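PDB 4YZR: polyketide biosynthesis cytochrome P450 PksS from Bacillus subtilis, which acts as a heme-dependent cytochrome P450 monooxygenase in the biosynthesis of the antibiotic polyketide bacillaene, taking dihydrobacillaene as its substrate. Local coordinates for residues R119-E123 with L360-I364; L130-E134 with A368-F373; F151-S155 with R165-Q169; L249-T254 with A365-L369; A256-H260 with L281-T285. All coordinates share one frame; numbering follows the deposited sequence.

Interaction 1 of 5, residues R119-E123 with L360-I364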
# COMPACT_ATOMS: atom_id res chain seq x y z
N ARG A 119 -10.88 -14.10 8.63
CA ARG A 119 -11.71 -13.12 9.35
C ARG A 119 -11.67 -13.30 10.81
O ARG A 119 -11.40 -12.37 11.60
CB ARG A 119 -13.18 -13.15 8.85
CG ARG A 119 -14.09 -12.31 9.71
CD ARG A 119 -15.54 -12.24 9.15
NE ARG A 119 -15.58 -11.73 7.83
CZ ARG A 119 -15.80 -10.54 7.33
NH1 ARG A 119 -15.90 -9.53 8.03
NH2 ARG A 119 -15.80 -10.40 6.00
N GLY A 120 -11.93 -14.51 11.30
CA GLY A 120 -11.99 -14.72 12.74
C GLY A 120 -10.69 -14.39 13.43
O GLY A 120 -10.64 -13.74 14.51
N SER A 121 -9.59 -14.75 12.87
CA SER A 121 -8.26 -14.45 13.41
C SER A 121 -7.94 -12.97 13.41
O SER A 121 -7.32 -12.49 14.37
CB SER A 121 -7.14 -15.15 12.67
OG SER A 121 -6.94 -14.72 11.37
N ILE A 122 -8.40 -12.22 12.41
CA ILE A 122 -8.17 -10.78 12.36
C ILE A 122 -9.07 -10.09 13.39
O ILE A 122 -8.62 -9.14 14.08
CB ILE A 122 -8.35 -10.25 10.96
CG1 ILE A 122 -7.38 -10.93 9.99
CG2 ILE A 122 -8.21 -8.71 10.96
CD1 ILE A 122 -7.64 -10.62 8.55
N GLU A 123 -10.29 -10.54 13.53
CA GLU A 123 -11.16 -10.00 14.58
C GLU A 123 -10.52 -10.22 15.92
O GLU A 123 -10.58 -9.30 16.77
CB GLU A 123 -12.54 -10.74 14.52
CG GLU A 123 -13.40 -10.26 13.35
CD GLU A 123 -14.67 -11.04 13.05
OE1 GLU A 123 -14.78 -12.14 13.56
OE2 GLU A 123 -15.45 -10.60 12.22
N LEU A 360 -10.36 -6.52 4.03
CA LEU A 360 -10.86 -7.23 5.19
C LEU A 360 -10.31 -6.62 6.43
O LEU A 360 -11.02 -6.45 7.47
CB LEU A 360 -10.50 -8.66 5.07
CG LEU A 360 -10.95 -9.59 6.22
CD1 LEU A 360 -12.46 -9.58 6.40
CD2 LEU A 360 -10.50 -10.99 5.96
N GLU A 361 -9.01 -6.28 6.47
CA GLU A 361 -8.46 -5.62 7.62
C GLU A 361 -9.14 -4.34 7.89
O GLU A 361 -9.44 -3.97 9.06
CB GLU A 361 -6.93 -5.40 7.50
CG GLU A 361 -6.14 -6.68 7.49
CD GLU A 361 -4.63 -6.49 7.47
OE1 GLU A 361 -4.12 -5.60 8.20
OE2 GLU A 361 -3.90 -7.27 6.79
N GLY A 362 -9.39 -3.53 6.90
CA GLY A 362 -10.09 -2.24 7.04
C GLY A 362 -11.49 -2.48 7.57
O GLY A 362 -11.91 -1.78 8.53
N HIS A 363 -12.24 -3.37 6.99
CA HIS A 363 -13.62 -3.69 7.46
C HIS A 363 -13.57 -3.97 8.94
O HIS A 363 -14.36 -3.37 9.69
CB HIS A 363 -14.10 -4.89 6.61
CG HIS A 363 -15.40 -5.47 7.02
ND1 HIS A 363 -15.69 -6.03 8.25
CD2 HIS A 363 -16.46 -5.71 6.25
CE1 HIS A 363 -16.89 -6.62 8.20
NE2 HIS A 363 -17.39 -6.38 7.01
N ILE A 364 -12.73 -4.88 9.35
CA ILE A 364 -12.71 -5.35 10.72
C ILE A 364 -12.28 -4.23 11.61
O ILE A 364 -12.88 -3.95 12.68
CB ILE A 364 -11.85 -6.56 10.86
CG1 ILE A 364 -12.54 -7.72 10.18
CG2 ILE A 364 -11.58 -6.84 12.33
CD1 ILE A 364 -11.71 -8.94 9.92

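Interaction 2 of 5, residues L130-E134 with A368-F373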
# COMPACT_ATOMS: atom_id res chain seq x y z
N LEU A 130 -7.61 -3.61 21.07
CA LEU A 130 -8.61 -2.70 21.65
C LEU A 130 -8.65 -2.93 23.18
O LEU A 130 -8.85 -1.90 23.90
CB LEU A 130 -9.95 -2.83 21.01
CG LEU A 130 -9.92 -2.33 19.54
CD1 LEU A 130 -11.13 -2.83 18.84
CD2 LEU A 130 -9.84 -0.82 19.40
N ASP A 131 -8.51 -4.16 23.64
CA ASP A 131 -8.50 -4.40 25.14
C ASP A 131 -7.40 -3.66 25.72
O ASP A 131 -7.54 -3.11 26.85
CB ASP A 131 -8.36 -5.90 25.40
CG ASP A 131 -9.59 -6.69 25.05
OD1 ASP A 131 -10.70 -6.19 24.77
OD2 ASP A 131 -9.44 -7.98 25.03
N GLU A 132 -6.23 -3.58 25.18
CA GLU A 132 -5.13 -2.84 25.72
C GLU A 132 -5.41 -1.39 25.68
O GLU A 132 -5.14 -0.67 26.64
CB GLU A 132 -3.79 -3.16 25.04
CG GLU A 132 -3.39 -4.58 25.21
CD GLU A 132 -3.26 -5.01 26.71
OE1 GLU A 132 -2.67 -4.21 27.48
OE2 GLU A 132 -3.79 -6.10 27.08
N MET A 133 -5.98 -0.88 24.63
CA MET A 133 -6.27 0.54 24.53
C MET A 133 -7.32 0.96 25.54
O MET A 133 -7.23 2.12 26.06
CB MET A 133 -6.85 0.85 23.12
CG MET A 133 -5.78 0.79 22.06
SD MET A 133 -6.48 0.70 20.39
CE MET A 133 -7.19 2.18 20.22
N GLU A 134 -8.24 0.11 25.87
CA GLU A 134 -9.32 0.45 26.82
C GLU A 134 -8.82 0.67 28.26
O GLU A 134 -9.58 1.26 29.09
CB GLU A 134 -10.49 -0.53 26.68
CG GLU A 134 -11.77 -0.16 27.43
CD GLU A 134 -12.92 -1.00 26.94
OE1 GLU A 134 -12.64 -2.19 26.58
OE2 GLU A 134 -14.08 -0.46 26.91
N ALA A 368 -14.53 -2.30 14.49
CA ALA A 368 -14.19 -2.66 15.81
C ALA A 368 -13.81 -1.46 16.60
O ALA A 368 -14.22 -1.36 17.82
CB ALA A 368 -13.14 -3.73 15.87
N LEU A 369 -13.04 -0.54 16.08
CA LEU A 369 -12.63 0.65 16.77
C LEU A 369 -13.84 1.50 17.15
O LEU A 369 -13.88 1.97 18.30
CB LEU A 369 -11.70 1.46 15.84
CG LEU A 369 -11.12 2.75 16.42
CD1 LEU A 369 -10.21 2.43 17.57
CD2 LEU A 369 -10.42 3.51 15.32
N LEU A 370 -14.74 1.69 16.23
CA LEU A 370 -15.96 2.57 16.43
C LEU A 370 -16.91 1.88 17.37
O LEU A 370 -17.63 2.65 18.16
CB LEU A 370 -16.64 2.92 15.16
CG LEU A 370 -15.84 3.76 14.22
CD1 LEU A 370 -16.64 3.89 12.94
CD2 LEU A 370 -15.51 5.08 14.84
N LYS A 371 -16.95 0.59 17.45
CA LYS A 371 -17.84 -0.18 18.39
C LYS A 371 -17.26 -0.01 19.75
O LYS A 371 -18.01 0.25 20.76
CB LYS A 371 -17.92 -1.63 18.02
CG LYS A 371 -18.82 -2.43 18.94
CD LYS A 371 -19.03 -3.86 18.48
CE LYS A 371 -20.05 -4.49 19.43
NZ LYS A 371 -20.15 -5.93 19.11
N ARG A 372 -15.95 -0.16 19.93
CA ARG A 372 -15.36 -0.13 21.25
C ARG A 372 -15.34 1.27 21.76
O ARG A 372 -15.55 1.47 23.03
CB ARG A 372 -13.95 -0.71 21.29
CG ARG A 372 -13.49 -0.87 22.71
CD ARG A 372 -14.12 -2.12 23.39
NE ARG A 372 -13.72 -3.37 22.77
CZ ARG A 372 -12.71 -4.13 23.18
NH1 ARG A 372 -11.95 -3.78 24.20
NH2 ARG A 372 -12.32 -5.19 22.49
N PHE A 373 -15.04 2.27 20.96
CA PHE A 373 -14.84 3.61 21.39
C PHE A 373 -15.74 4.53 20.64
O PHE A 373 -15.28 5.32 19.87
CB PHE A 373 -13.36 4.01 21.27
CG PHE A 373 -12.45 3.16 22.03
CD1 PHE A 373 -12.47 3.19 23.43
CD2 PHE A 373 -11.54 2.27 21.40
CE1 PHE A 373 -11.63 2.41 24.19
CE2 PHE A 373 -10.69 1.54 22.12
CZ PHE A 373 -10.71 1.54 23.55

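Interaction 3 of 5, residues F151-S155 with R165-Q169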
# COMPACT_ATOMS: atom_id res chain seq x y z
N PHE A 151 0.81 -5.90 11.08
CA PHE A 151 2.00 -6.69 11.41
C PHE A 151 1.66 -8.03 11.97
O PHE A 151 2.28 -9.05 11.56
CB PHE A 151 2.92 -5.91 12.34
CG PHE A 151 4.19 -6.68 12.72
CD1 PHE A 151 5.26 -6.63 11.90
CD2 PHE A 151 4.19 -7.47 13.80
CE1 PHE A 151 6.40 -7.44 12.26
CE2 PHE A 151 5.29 -8.18 14.15
CZ PHE A 151 6.33 -8.19 13.36
N ILE A 152 0.71 -8.11 12.87
CA ILE A 152 0.35 -9.40 13.43
C ILE A 152 -0.34 -10.27 12.36
O ILE A 152 -0.11 -11.46 12.28
CB ILE A 152 -0.51 -9.27 14.70
CG1 ILE A 152 0.29 -8.42 15.77
CG2 ILE A 152 -0.90 -10.65 15.26
CD1 ILE A 152 -0.60 -7.95 16.87
N VAL A 153 -1.20 -9.66 11.55
CA VAL A 153 -1.82 -10.40 10.46
C VAL A 153 -0.82 -11.01 9.54
O VAL A 153 -0.86 -12.21 9.20
CB VAL A 153 -2.80 -9.48 9.70
CG1 VAL A 153 -3.25 -10.27 8.42
CG2 VAL A 153 -3.98 -9.15 10.62
N ILE A 154 0.16 -10.24 9.10
CA ILE A 154 1.23 -10.74 8.22
C ILE A 154 2.03 -11.79 8.91
O ILE A 154 2.42 -12.80 8.26
CB ILE A 154 2.19 -9.61 7.71
CG1 ILE A 154 1.59 -8.99 6.56
CG2 ILE A 154 3.65 -10.11 7.40
CD1 ILE A 154 1.60 -9.92 5.35
N SER A 155 2.39 -11.58 10.10
CA SER A 155 3.13 -12.60 10.90
C SER A 155 2.38 -13.86 10.98
O SER A 155 2.98 -14.94 10.76
CB SER A 155 3.43 -12.12 12.30
OG SER A 155 4.33 -11.00 12.29
N ARG A 165 9.07 -12.48 16.36
CA ARG A 165 8.36 -11.28 15.88
C ARG A 165 9.06 -9.96 16.19
O ARG A 165 9.06 -9.07 15.34
CB ARG A 165 6.94 -11.30 16.25
CG ARG A 165 6.20 -12.38 15.42
CD ARG A 165 4.80 -12.50 15.86
NE ARG A 165 4.16 -13.72 15.37
CZ ARG A 165 2.90 -14.02 15.52
NH1 ARG A 165 2.08 -13.32 16.27
NH2 ARG A 165 2.55 -15.17 15.00
N SER A 166 9.66 -9.84 17.38
CA SER A 166 10.34 -8.61 17.67
C SER A 166 11.46 -8.37 16.72
O SER A 166 11.67 -7.23 16.19
CB SER A 166 10.87 -8.60 19.11
OG SER A 166 9.82 -8.51 20.01
N GLN A 167 12.27 -9.41 16.41
CA GLN A 167 13.29 -9.32 15.47
C GLN A 167 12.77 -9.05 14.02
O GLN A 167 13.35 -8.29 13.26
CB GLN A 167 14.17 -10.60 15.51
CG GLN A 167 15.27 -10.62 14.52
CD GLN A 167 16.32 -9.55 14.77
OE1 GLN A 167 17.11 -9.66 15.75
NE2 GLN A 167 16.36 -8.54 14.02
N PHE A 168 11.71 -9.80 13.69
CA PHE A 168 11.12 -9.60 12.36
C PHE A 168 10.66 -8.13 12.13
O PHE A 168 10.92 -7.64 11.07
CB PHE A 168 9.97 -10.59 12.21
CG PHE A 168 9.46 -10.77 10.80
CD1 PHE A 168 10.25 -11.41 9.89
CD2 PHE A 168 8.25 -10.30 10.44
CE1 PHE A 168 9.80 -11.62 8.58
CE2 PHE A 168 7.77 -10.49 9.12
CZ PHE A 168 8.56 -11.10 8.22
N GLN A 169 10.16 -7.53 13.17
CA GLN A 169 9.73 -6.12 13.14
C GLN A 169 10.93 -5.28 12.86
O GLN A 169 10.92 -4.33 12.02
CB GLN A 169 9.00 -5.75 14.39
CG GLN A 169 8.46 -4.28 14.27
CD GLN A 169 7.36 -4.07 15.26
OE1 GLN A 169 7.54 -4.25 16.46
NE2 GLN A 169 6.15 -3.78 14.76

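Interaction 4 of 5, residues L249-T254 with A365-L369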
# COMPACT_ATOMS: atom_id res chain seq x y z
N LEU A 249 -3.65 2.65 5.37
CA LEU A 249 -5.10 2.63 5.23
C LEU A 249 -5.75 2.82 6.60
O LEU A 249 -6.71 3.59 6.79
CB LEU A 249 -5.62 1.37 4.56
CG LEU A 249 -7.14 1.17 4.52
CD1 LEU A 249 -7.88 2.31 3.82
CD2 LEU A 249 -7.53 -0.15 3.89
N LEU A 250 -5.31 2.01 7.57
CA LEU A 250 -5.96 2.07 8.87
C LEU A 250 -5.74 3.37 9.52
O LEU A 250 -6.67 3.93 10.16
CB LEU A 250 -5.45 0.95 9.74
CG LEU A 250 -5.71 -0.47 9.29
CD1 LEU A 250 -5.25 -1.55 10.23
CD2 LEU A 250 -7.10 -0.72 8.80
N GLY A 251 -4.53 3.94 9.47
CA GLY A 251 -4.26 5.19 10.14
C GLY A 251 -4.96 6.36 9.50
O GLY A 251 -5.65 7.18 10.14
N SER A 252 -4.70 6.52 8.20
CA SER A 252 -5.28 7.61 7.49
C SER A 252 -6.77 7.48 7.37
O SER A 252 -7.45 8.48 7.36
CB SER A 252 -4.66 7.71 6.10
OG SER A 252 -3.28 7.97 6.20
N GLY A 253 -7.28 6.28 7.26
CA GLY A 253 -8.76 6.12 7.27
C GLY A 253 -9.34 6.52 8.59
O GLY A 253 -10.40 7.17 8.58
N THR A 254 -8.67 6.16 9.70
CA THR A 254 -9.18 6.59 11.01
C THR A 254 -9.18 8.10 11.04
O THR A 254 -10.16 8.77 11.47
CB THR A 254 -8.35 6.00 12.13
OG1 THR A 254 -8.53 4.60 12.14
CG2 THR A 254 -8.80 6.50 13.50
N ALA A 365 -11.18 -3.57 11.29
CA ALA A 365 -10.59 -2.62 12.18
C ALA A 365 -11.46 -1.42 12.37
O ALA A 365 -11.61 -0.94 13.54
CB ALA A 365 -9.23 -2.16 11.64
N PHE A 366 -11.98 -0.81 11.34
CA PHE A 366 -12.79 0.41 11.51
C PHE A 366 -14.04 0.10 12.29
O PHE A 366 -14.37 0.84 13.22
CB PHE A 366 -13.14 1.04 10.21
CG PHE A 366 -11.94 1.54 9.39
CD1 PHE A 366 -10.93 2.30 9.93
CD2 PHE A 366 -11.85 1.23 8.07
CE1 PHE A 366 -9.84 2.73 9.06
CE2 PHE A 366 -10.84 1.62 7.26
CZ PHE A 366 -9.83 2.36 7.78
N LYS A 367 -14.72 -0.99 11.99
CA LYS A 367 -15.94 -1.37 12.76
C LYS A 367 -15.57 -1.57 14.18
O LYS A 367 -16.32 -1.13 15.11
CB LYS A 367 -16.55 -2.55 12.13
CG LYS A 367 -17.42 -2.33 10.97
CD LYS A 367 -18.00 -3.63 10.38
CE LYS A 367 -18.66 -4.60 11.30
NZ LYS A 367 -19.00 -5.83 10.49
N ALA A 368 -14.53 -2.30 14.49
CA ALA A 368 -14.19 -2.66 15.81
C ALA A 368 -13.81 -1.46 16.60
O ALA A 368 -14.22 -1.36 17.82
CB ALA A 368 -13.14 -3.73 15.87
N LEU A 369 -13.04 -0.54 16.08
CA LEU A 369 -12.63 0.65 16.77
C LEU A 369 -13.84 1.50 17.15
O LEU A 369 -13.88 1.97 18.30
CB LEU A 369 -11.70 1.46 15.84
CG LEU A 369 -11.12 2.75 16.42
CD1 LEU A 369 -10.21 2.43 17.57
CD2 LEU A 369 -10.42 3.51 15.32

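Interaction 5 of 5, residues A256-H260 with L281-T285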
# COMPACT_ATOMS: atom_id res chain seq x y z
N ALA A 256 -9.39 10.26 8.62
CA ALA A 256 -10.45 10.82 7.76
C ALA A 256 -11.80 10.66 8.46
O ALA A 256 -12.60 11.63 8.39
CB ALA A 256 -10.44 10.15 6.40
N LEU A 257 -12.12 9.55 9.06
CA LEU A 257 -13.35 9.41 9.82
C LEU A 257 -13.42 10.40 10.96
O LEU A 257 -14.49 11.03 11.08
CB LEU A 257 -13.51 8.01 10.33
CG LEU A 257 -13.74 6.90 9.31
CD1 LEU A 257 -13.55 5.52 9.92
CD2 LEU A 257 -15.10 7.04 8.63
N LEU A 258 -12.35 10.67 11.68
CA LEU A 258 -12.34 11.62 12.79
C LEU A 258 -12.47 13.05 12.30
O LEU A 258 -12.88 13.89 13.14
CB LEU A 258 -11.14 11.38 13.70
CG LEU A 258 -11.08 9.99 14.34
CD1 LEU A 258 -9.80 9.89 15.13
CD2 LEU A 258 -12.31 9.72 15.17
N GLN A 259 -12.11 13.36 11.06
CA GLN A 259 -12.25 14.69 10.50
C GLN A 259 -13.58 14.93 9.86
O GLN A 259 -13.86 16.09 9.52
CB GLN A 259 -11.19 14.94 9.46
CG GLN A 259 -9.75 14.99 9.90
CD GLN A 259 -8.79 14.85 8.64
OE1 GLN A 259 -9.09 14.17 7.57
NE2 GLN A 259 -7.71 15.36 8.79
N HIS A 260 -14.40 13.89 9.74
CA HIS A 260 -15.72 13.94 9.10
C HIS A 260 -16.77 13.30 9.95
O HIS A 260 -17.22 12.20 9.75
CB HIS A 260 -15.67 13.26 7.71
CG HIS A 260 -14.73 13.89 6.74
ND1 HIS A 260 -13.36 13.66 6.73
CD2 HIS A 260 -14.94 14.81 5.76
CE1 HIS A 260 -12.79 14.35 5.75
NE2 HIS A 260 -13.75 15.01 5.12
N LEU A 281 -12.79 5.40 1.89
CA LEU A 281 -11.53 5.73 2.58
C LEU A 281 -10.35 5.42 1.69
O LEU A 281 -9.38 6.19 1.70
CB LEU A 281 -11.48 5.04 3.94
CG LEU A 281 -12.55 5.55 4.93
CD1 LEU A 281 -12.60 4.67 6.14
CD2 LEU A 281 -12.37 6.94 5.38
N LEU A 282 -10.35 4.35 0.94
CA LEU A 282 -9.28 4.10 -0.04
C LEU A 282 -9.20 5.20 -1.03
O LEU A 282 -8.08 5.68 -1.34
CB LEU A 282 -9.54 2.79 -0.74
CG LEU A 282 -9.19 1.53 0.03
CD1 LEU A 282 -9.94 0.30 -0.41
CD2 LEU A 282 -7.66 1.30 0.01
N ARG A 283 -10.31 5.66 -1.58
CA ARG A 283 -10.29 6.70 -2.56
C ARG A 283 -9.75 7.99 -2.00
O ARG A 283 -8.90 8.64 -2.62
CB ARG A 283 -11.70 6.96 -3.12
CG ARG A 283 -11.76 8.02 -4.16
CD ARG A 283 -13.17 8.56 -4.48
NE ARG A 283 -13.69 9.36 -3.43
CZ ARG A 283 -13.52 10.68 -3.33
NH1 ARG A 283 -12.86 11.36 -4.21
NH2 ARG A 283 -14.01 11.36 -2.27
N TYR A 284 -10.24 8.41 -0.85
CA TYR A 284 -9.95 9.71 -0.25
C TYR A 284 -8.55 9.75 0.37
O TYR A 284 -7.88 10.82 0.25
CB TYR A 284 -11.02 9.97 0.80
CG TYR A 284 -11.01 11.36 1.39
CD1 TYR A 284 -11.68 12.37 0.80
CD2 TYR A 284 -10.29 11.59 2.50
CE1 TYR A 284 -11.64 13.67 1.42
CE2 TYR A 284 -10.23 12.86 3.10
CZ TYR A 284 -10.89 13.83 2.53
OH TYR A 284 -10.81 15.10 3.14
N THR A 285 -8.06 8.68 0.95
CA THR A 285 -6.79 8.70 1.62
C THR A 285 -5.69 8.25 0.73
O THR A 285 -4.53 8.46 1.11
CB THR A 285 -6.78 7.85 2.90
OG1 THR A 285 -6.81 6.44 2.65
CG2 THR A 285 -7.90 8.32 3.91
O HOH W 1 -8.98 15.49 5.00

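Interaction 1 of 5, residues R119-E123 with L360-I364
R119 NH2 lies 3.5 Å from L360 CD1 across the contact and is held by a salt bridge to E116, three residues earlier at the end of helix 112-116. The charge is thus paired on its own side of the contact, while the flat face of the guanidinium lies against the leucine methyl: L360 CD1 sits 3.4 Å above the R119 guanidinium plane, away from the centre of the group. The bend that brings it there is at chi3 (-58°), after an extended start along CG and CD. Beyond L360 the guanidinium meets H363 edge-on, with NH1 over one face of the imidazole and the two planes 74° apart.

These residues belong to helices 119-133 and 355-372, the D and L helices of the P450 fold. The axes of the two five-residue segments approach to 10.1 Å and cross at -49°. The rest of the interface is largely aliphatic. I122 sends CD1 to L360 CD2 (3.9 Å), while its other branch, CG2, packs on I364 CD1 (3.7 Å), the two isoleucines crossing at about a right angle. I364 CD1 also approaches the carbonyl oxygen of R119 (3.8 Å), whose helical bond goes to E123 N. The CG2 branch of I364 turns to E123, touching CA at 3.9 Å. E361 adds its CG to I122 CD1, and its side chain lies about 5 Å from the heme.

Interaction 2 of 5, residues L130-E134 with A368-F373
L130 covers one face of the R372 guanidinium, its CB 3.6 Å above the plane and over the centre, while the carboxylates of D131 and E134 come up to the edge. R372 grips D131 end-on: NH1 and NH2 both donate to OD1, at 2.8 and 3.0 Å, and the anti lone pair of OD1 serves the NH1 bond. NH1 also donates to E134 OE1 (2.9 Å), which it meets from above that carboxylate plane. None of the three bonds is straight, with N-H...O angles of 135-143°. E127, a turn earlier, takes a further salt bridge from NH2, so three acids share this one arginine.

The network ties the C-terminal ends of helices 119-133 and 355-372, the D and L helices of the P450 fold. Bends at chi2 and chi3 turn the R372 guanidinium toward D131 and E134. Nearer the backbone, R372 CG, anti to its own N, lies over the centre of the F373 ring. At the edge of that ring lie E134 N, 3.7 Å from CZ, and L130 CD2, 3.7 Å from CE2. M133 CB touches the ring obliquely. Deeper in, L130 spreads its methyls, CD1 to A368 CB (3.7 Å) and CD2 to L369 CD1, where M133 CE also packs and F145 of helix 141-146 borders L130 and M133.

Interaction 3 of 5, residues F151-S155 with R165-Q169
Helices 148-158 and 165-175, the E and F helices of the P450 fold, follow one another along the chain, and here they cross steeply: the short segment axes lie 11.5 Å apart at 112°. F151 and R165 bury the most surface, 94 and 82 Å². F151 pushes the far end of its ring against the F-helix backbone. Its CZ stands 3.5 Å from R165 O, which lies near the ring plane, and its CE1 is 3.7 Å from Q169 CA. The amide of Q169 extends across one face of the ring, NE2 4.0 Å above the plane, off its centre, and turned 30° from it. F168 adds its CD2 edge at 3.9 Å from F151 CE1.

R165 reaches back the other way, fully extended from CG to NE, and lays one face of its guanidinium on S155: CB of S155 is 3.5 Å from R165 NE. That NE is itself bonded to the carbonyl of I160 in the linking loop, which would help hold the group over the serine. The side chain of I154 is about 4 Å from the heme. S155 OG covers the face of F151 opposite Q169 and donates to F151 O at 2.9 Å from 35° above the carbonyl plane, while S155 N approaches that oxygen from the other side.

Interaction 4 of 5, residues L249-T254 with A365-L369
A knob-into-hole joint connects the long helix 228-259, the I-helix of the P450 fold, to the L helix 355-372: the phenyl ring of F366 sits among L249, L250, G253 and T254. The segment axes run 11.1 Å apart and cross at -50°. With no side chain at G253, the ring can come down to the backbone. F366 CZ lies 3.9 Å from G253 CA and 3.5 Å from L249 O, which sits in the ring plane at its edge. CE1 is 3.6 Å from L250 O. L250 CD2 lies over one ring face and also touches A365 CB (3.8 Å).

L250 O is already engaged twice, by T254 N and by T254 OG1, the hydroxyl bond being 2.8 Å long with a C=O...O angle of 163°. T254 is thereby turned with OG1 anti to its carbonyl carbon (chi1 -67°), which leaves OG1 at the edge of the F366 ring and also in contact with L369. T254 and L369 meet tip to tip, CG2 to CD2 at 3.9 Å.

L249 also touches the heme. Around the joint, F145 of helix 141-146 covers A365 and L369, L281 of helix 274-285 backs F366, and A368 packs on E127 of helix 119-133.

Interaction 5 of 5, residues A256-H260 with L281-T285
A256 and L257 of helix 228-259, the I-helix, form the first shell with helix 274-285, the K helix that bears the P450 ExxR motif (E280 and R283, salt-bridged to each other). The methyl of A256 faces three K-helix side chains: L281 CD2 at 3.9 Å from its CB, T285 CG2 at 4.0 Å, and, a little farther off, the ring carbon CD2 of Y284. L281 forks, its CD1 crossing the end of L257 at about a right angle.

At the outer end H260 and Y284 approach from opposite directions. Their ring centroids are 5.3 Å apart and the planes stand at 87°, and the pair is oblique. The nearest atoms are H260 CE1 and Y284 OH, 3.4 Å apart, with the hydroxyl oxygen near the imidazole plane.

The second shell sets these groups in place. H260, the N-cap of the following helix 261-269, donates from ND1 to A256 O (2.7 Å, N-H...O 157°), which ties its ring to the last turn of the I-helix. A water bridges the phenol and Q259, lying 2.6 Å from Y284 OH and donating to Q259 OE1. R322 makes a cation-pi contact with the tyrosine. T285 places OG1 between its backbone N and carbonyl carbon (chi1 71°), turning CG2 to A256; OG1 donates to L281 O at 2.8 Å, on the face of that carbonyl opposite T285 N.

How the interactions relate
From the N terminus, helix 119-133 supplies the first partner of two long closures: interactions 1 and 2 both bring helix 355-372 back to it some 230 residues later, and because 119-123 pairs with 360-364 and 130-134 with 368-373, the two cross. Interaction 3 is local, joining successive helices 148-158 and 165-175 within both closures; V153 links it to interaction 1 through I122 and E361. Interaction 4 opens later, on helix 228-259, crosses interaction 1 and ends on 365-369, overlapping the 368-373 segment of interaction 2. Interaction 5 lies within interaction 4's span and touches it at F366-L281 and S252-T285, extending the helical packing to helix 274-285.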